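Local coordinates for ParM protein (PDB 3JS6) that probably polymerises into actin-like filaments that drive the segregation of a staphylococcal plasmid, at residues E183-V188 against T200-K205. Numbering follows the deposited sequence. Where two conformers were deposited one is given.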
ATOM      1  N   GLU A 183      12.920  19.159  11.356  1.00 29.07           N
ATOM      2  CA  GLU A 183      12.842  19.419  12.785  1.00 40.07           C
ATOM      3  C   GLU A 183      11.407  19.660  13.235  1.00 35.80           C
ATOM      4  O   GLU A 183      11.157  20.473  14.114  1.00 34.74           O
ATOM      5  CB  GLU A 183      13.720  20.613  13.162  1.00 47.89           C
ATOM      6  CG  GLU A 183      14.082  21.512  11.990  1.00 59.56           C
ATOM      7  CD  GLU A 183      14.931  22.697  12.405  1.00 61.21           C
ATOM      8  OE1 GLU A 183      16.144  22.507  12.633  1.00 66.10           O
ATOM      9  OE2 GLU A 183      14.383  23.815  12.503  1.00 65.90           O
ATOM     10  N   GLY A 184      10.452  18.942  12.659  1.00 31.22           N
ATOM     11  CA  GLY A 184       9.074  19.128  13.051  1.00 24.60           C
ATOM     12  C   GLY A 184       8.470  17.882  13.629  1.00 26.56           C
ATOM     13  O   GLY A 184       9.115  16.841  13.693  1.00 26.94           O
ATOM     14  N   LYS A 185       7.223  17.998  14.073  1.00 24.16           N
ATOM     15  CA  LYS A 185       6.490  16.879  14.651  1.00 28.33           C
ATOM     16  C   LYS A 185       5.296  16.631  13.738  1.00 30.60           C
ATOM     17  O   LYS A 185       4.506  17.545  13.454  1.00 26.44           O
ATOM     18  CB  LYS A 185       6.030  17.227  16.059  1.00 29.62           C
ATOM     19  CG  LYS A 185       5.389  16.085  16.805  1.00 33.02           C
ATOM     20  CD  LYS A 185       5.330  16.411  18.289  1.00 43.43           C
ATOM     21  CE  LYS A 185       4.520  15.393  19.062  1.00 32.26           C
ATOM     22  NZ  LYS A 185       4.668  15.598  20.525  1.00 41.74           N
ATOM     23  N   TYR A 186       5.181  15.401  13.255  1.00 23.13           N
ATOM     24  CA  TYR A 186       4.107  15.061  12.329  1.00 17.85           C
ATOM     25  C   TYR A 186       3.499  13.753  12.708  1.00 22.04           C
ATOM     26  O   TYR A 186       4.190  12.878  13.221  1.00 24.72           O
ATOM     27  CB  TYR A 186       4.647  14.905  10.904  1.00 25.35           C
ATOM     28  CG  TYR A 186       5.206  16.167  10.320  1.00 27.54           C
ATOM     29  CD1 TYR A 186       6.408  16.687  10.778  1.00 31.43           C
ATOM     30  CD2 TYR A 186       4.505  16.875   9.343  1.00 22.98           C
ATOM     31  CE1 TYR A 186       6.904  17.894  10.276  1.00 36.81           C
ATOM     32  CE2 TYR A 186       4.987  18.078   8.837  1.00 27.27           C
ATOM     33  CZ  TYR A 186       6.187  18.578   9.310  1.00 29.84           C
ATOM     34  OH  TYR A 186       6.683  19.760   8.824  1.00 46.03           O
ATOM     35  N   SER A 187       2.215  13.594  12.414  1.00 18.18           N
ATOM     36  CA  SER A 187       1.576  12.337  12.716  1.00 20.46           C
ATOM     37  C   SER A 187       0.850  11.870  11.485  1.00 24.51           C
ATOM     38  O   SER A 187       0.369  12.669  10.676  1.00 29.25           O
ATOM     39  CB  SER A 187       0.600  12.478  13.888  1.00 29.79           C
ATOM     40  OG  SER A 187       1.292  12.743  15.099  1.00 23.80           O
ATOM     41  N   VAL A 188       0.835  10.568  11.315  1.00 18.63           N
ATOM     42  CA  VAL A 188       0.128   9.963  10.202  1.00 20.93           C
ATOM     43  C   VAL A 188      -1.053   9.263  10.853  1.00 27.09           C
ATOM     44  O   VAL A 188      -0.850   8.368  11.679  1.00 20.96           O
ATOM     45  CB  VAL A 188       0.976   8.911   9.482  1.00 22.49           C
ATOM     46  CG1 VAL A 188       0.126   8.237   8.360  1.00 24.59           C
ATOM     47  CG2 VAL A 188       2.224   9.565   8.902  1.00 21.79           C
ATOM     48  N   THR A 200       3.660   8.743  14.971  1.00 21.95           N
ATOM     49  CA  THR A 200       4.200  10.078  15.188  1.00 20.43           C
ATOM     50  C   THR A 200       5.699  10.153  14.946  1.00 26.18           C
ATOM     51  O   THR A 200       6.455   9.265  15.330  1.00 28.00           O
ATOM     52  CB  THR A 200       3.835  10.538  16.601  1.00 24.39           C
ATOM     53  OG1 THR A 200       2.408  10.697  16.668  1.00 27.35           O
ATOM     54  CG2 THR A 200       4.498  11.847  16.951  1.00 25.63           C
ATOM     55  N   TYR A 201       6.106  11.219  14.278  1.00 24.13           N
ATOM     56  CA  TYR A 201       7.494  11.447  13.923  1.00 20.79           C
ATOM     57  C   TYR A 201       7.963  12.790  14.446  1.00 24.70           C
ATOM     58  O   TYR A 201       7.235  13.775  14.391  1.00 28.87           O
ATOM     59  CB  TYR A 201       7.642  11.419  12.387  1.00 23.54           C
ATOM     60  CG  TYR A 201       7.607  10.033  11.783  1.00 25.77           C
ATOM     61  CD1 TYR A 201       6.434   9.277  11.748  1.00 32.73           C
ATOM     62  CD2 TYR A 201       8.776   9.452  11.299  1.00 27.69           C
ATOM     63  CE1 TYR A 201       6.436   7.964  11.244  1.00 29.77           C
ATOM     64  CE2 TYR A 201       8.792   8.160  10.801  1.00 35.25           C
ATOM     65  CZ  TYR A 201       7.624   7.415  10.780  1.00 38.61           C
ATOM     66  OH  TYR A 201       7.681   6.115  10.317  1.00 43.94           O
ATOM     67  N   GLN A 202       9.188  12.829  14.946  1.00 24.91           N
ATOM     68  CA  GLN A 202       9.775  14.064  15.444  1.00 25.32           C
ATOM     69  C   GLN A 202      11.190  14.119  14.872  1.00 30.17           C
ATOM     70  O   GLN A 202      11.985  13.175  15.037  1.00 27.69           O
ATOM     71  CB  GLN A 202       9.820  14.066  16.972  1.00 31.01           C
ATOM     72  CG  GLN A 202      10.586  15.254  17.570  1.00 41.50           C
ATOM     73  CD  GLN A 202       9.737  16.503  17.719  1.00 40.21           C
ATOM     74  OE1 GLN A 202       8.790  16.527  18.497  1.00 38.56           O
ATOM     75  NE2 GLN A 202      10.080  17.550  16.971  1.00 36.12           N
ATOM     76  N   ASN A 203      11.500  15.207  14.187  1.00 27.56           N
ATOM     77  CA  ASN A 203      12.820  15.362  13.572  1.00 34.68           C
ATOM     78  C   ASN A 203      13.144  14.115  12.773  1.00 35.16           C
ATOM     79  O   ASN A 203      14.206  13.501  12.946  1.00 35.58           O
ATOM     80  CB  ASN A 203      13.905  15.598  14.634  1.00 34.03           C
ATOM     81  CG  ASN A 203      13.565  16.754  15.569  1.00 37.88           C
ATOM     82  OD1 ASN A 203      12.841  17.674  15.197  1.00 39.62           O
ATOM     83  ND2 ASN A 203      14.094  16.710  16.786  1.00 44.81           N
HETATM   84  N   MSE A 204      12.186  13.721  11.938  1.00 31.11           N
HETATM   85  CA  MSE A 204      12.319  12.581  11.045  1.00 33.93           C
HETATM   86  C   MSE A 204      12.437  11.218  11.659  1.00 32.51           C
HETATM   87  O   MSE A 204      12.714  10.256  10.946  1.00 32.42           O
HETATM   88  CB  MSE A 204      13.509  12.785  10.112  1.00 37.92           C
HETATM   89  CG  MSE A 204      13.353  13.985   9.204  1.00 45.78           C
HETATM   90 SE   MSE A 204      14.764  14.106   7.901  1.00 63.50          SE
HETATM   91  CE  MSE A 204      16.209  14.648   9.152  1.00  9.84           C
ATOM     92  N   LYS A 205      12.236  11.102  12.964  1.00 25.13           N
ATOM     93  CA  LYS A 205      12.346   9.787  13.565  1.00 22.62           C
ATOM     94  C   LYS A 205      11.043   9.419  14.253  1.00 26.15           C
ATOM     95  O   LYS A 205      10.472  10.230  14.978  1.00 23.60           O
ATOM     96  CB  LYS A 205      13.504   9.760  14.573  1.00 34.68           C
ATOM     97  CG  LYS A 205      13.872   8.360  15.007  1.00 45.44           C
ATOM     98  CD  LYS A 205      14.937   8.345  16.080  1.00 60.18           C
ATOM     99  CE  LYS A 205      15.938   9.089  15.947  0.50 61.72           C
TER
HETATM  100  O   HOH W   1       9.929  15.085  11.570  1.00 27.73           O
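Lys185 lies across Gln202 and Thr200 on one face of an antiparallel strand pair, a worked example of how a long side chain can spend its methylenes on neighbours before delivering its charge elsewhere. Its CG is anti to the backbone N (chi1 -174°) and the chain runs extended from there. CB and CG pass the carbonyl oxygen of Tyr201 and the amide oxygen of Gln202; CD comes closest to that amide, 3.5 Å from Gln202 OE1. Further out, Lys185 CE brushes the methyl CG2 of Thr200 at 4.1 Å, and NZ leaves the pair for a salt bridge with Glu210 and a hydrogen bond to the carbonyl oxygen of Val285. On the same face, Ser187 OG donates to Thr200 OG1 at 2.8 Å, and Thr200 OG1 is also hydrogen-bonded to the carbonyl oxygen of Glu210.

The backbones are joined by the pair Tyr186 and Tyr201, whose two hydrogen bonds measure 2.9 Å from Tyr186 N to Tyr201 O and 2.7 Å from Tyr201 N to Tyr186 O. The oxygen of Gly184, just before strand 185-191, accepts hydrogen bonds from Asn203 N, in the type I' turn from Gln202 to Lys205, and from a water that accepts from Met204 N.

Both tyrosine side chains occupy the other face, against Leu167 of helix 162-169, and Tyr186 also meets Phe181 of helix 179-182 edge-to-face. Strand 205-214 lies next to strand 196-202, and strand 293-297 next to strand 185-191; this five-stranded mixed sheet, ordered 3-2-1-4-5, is consistent with the RNase H-like core of an actin-family domain.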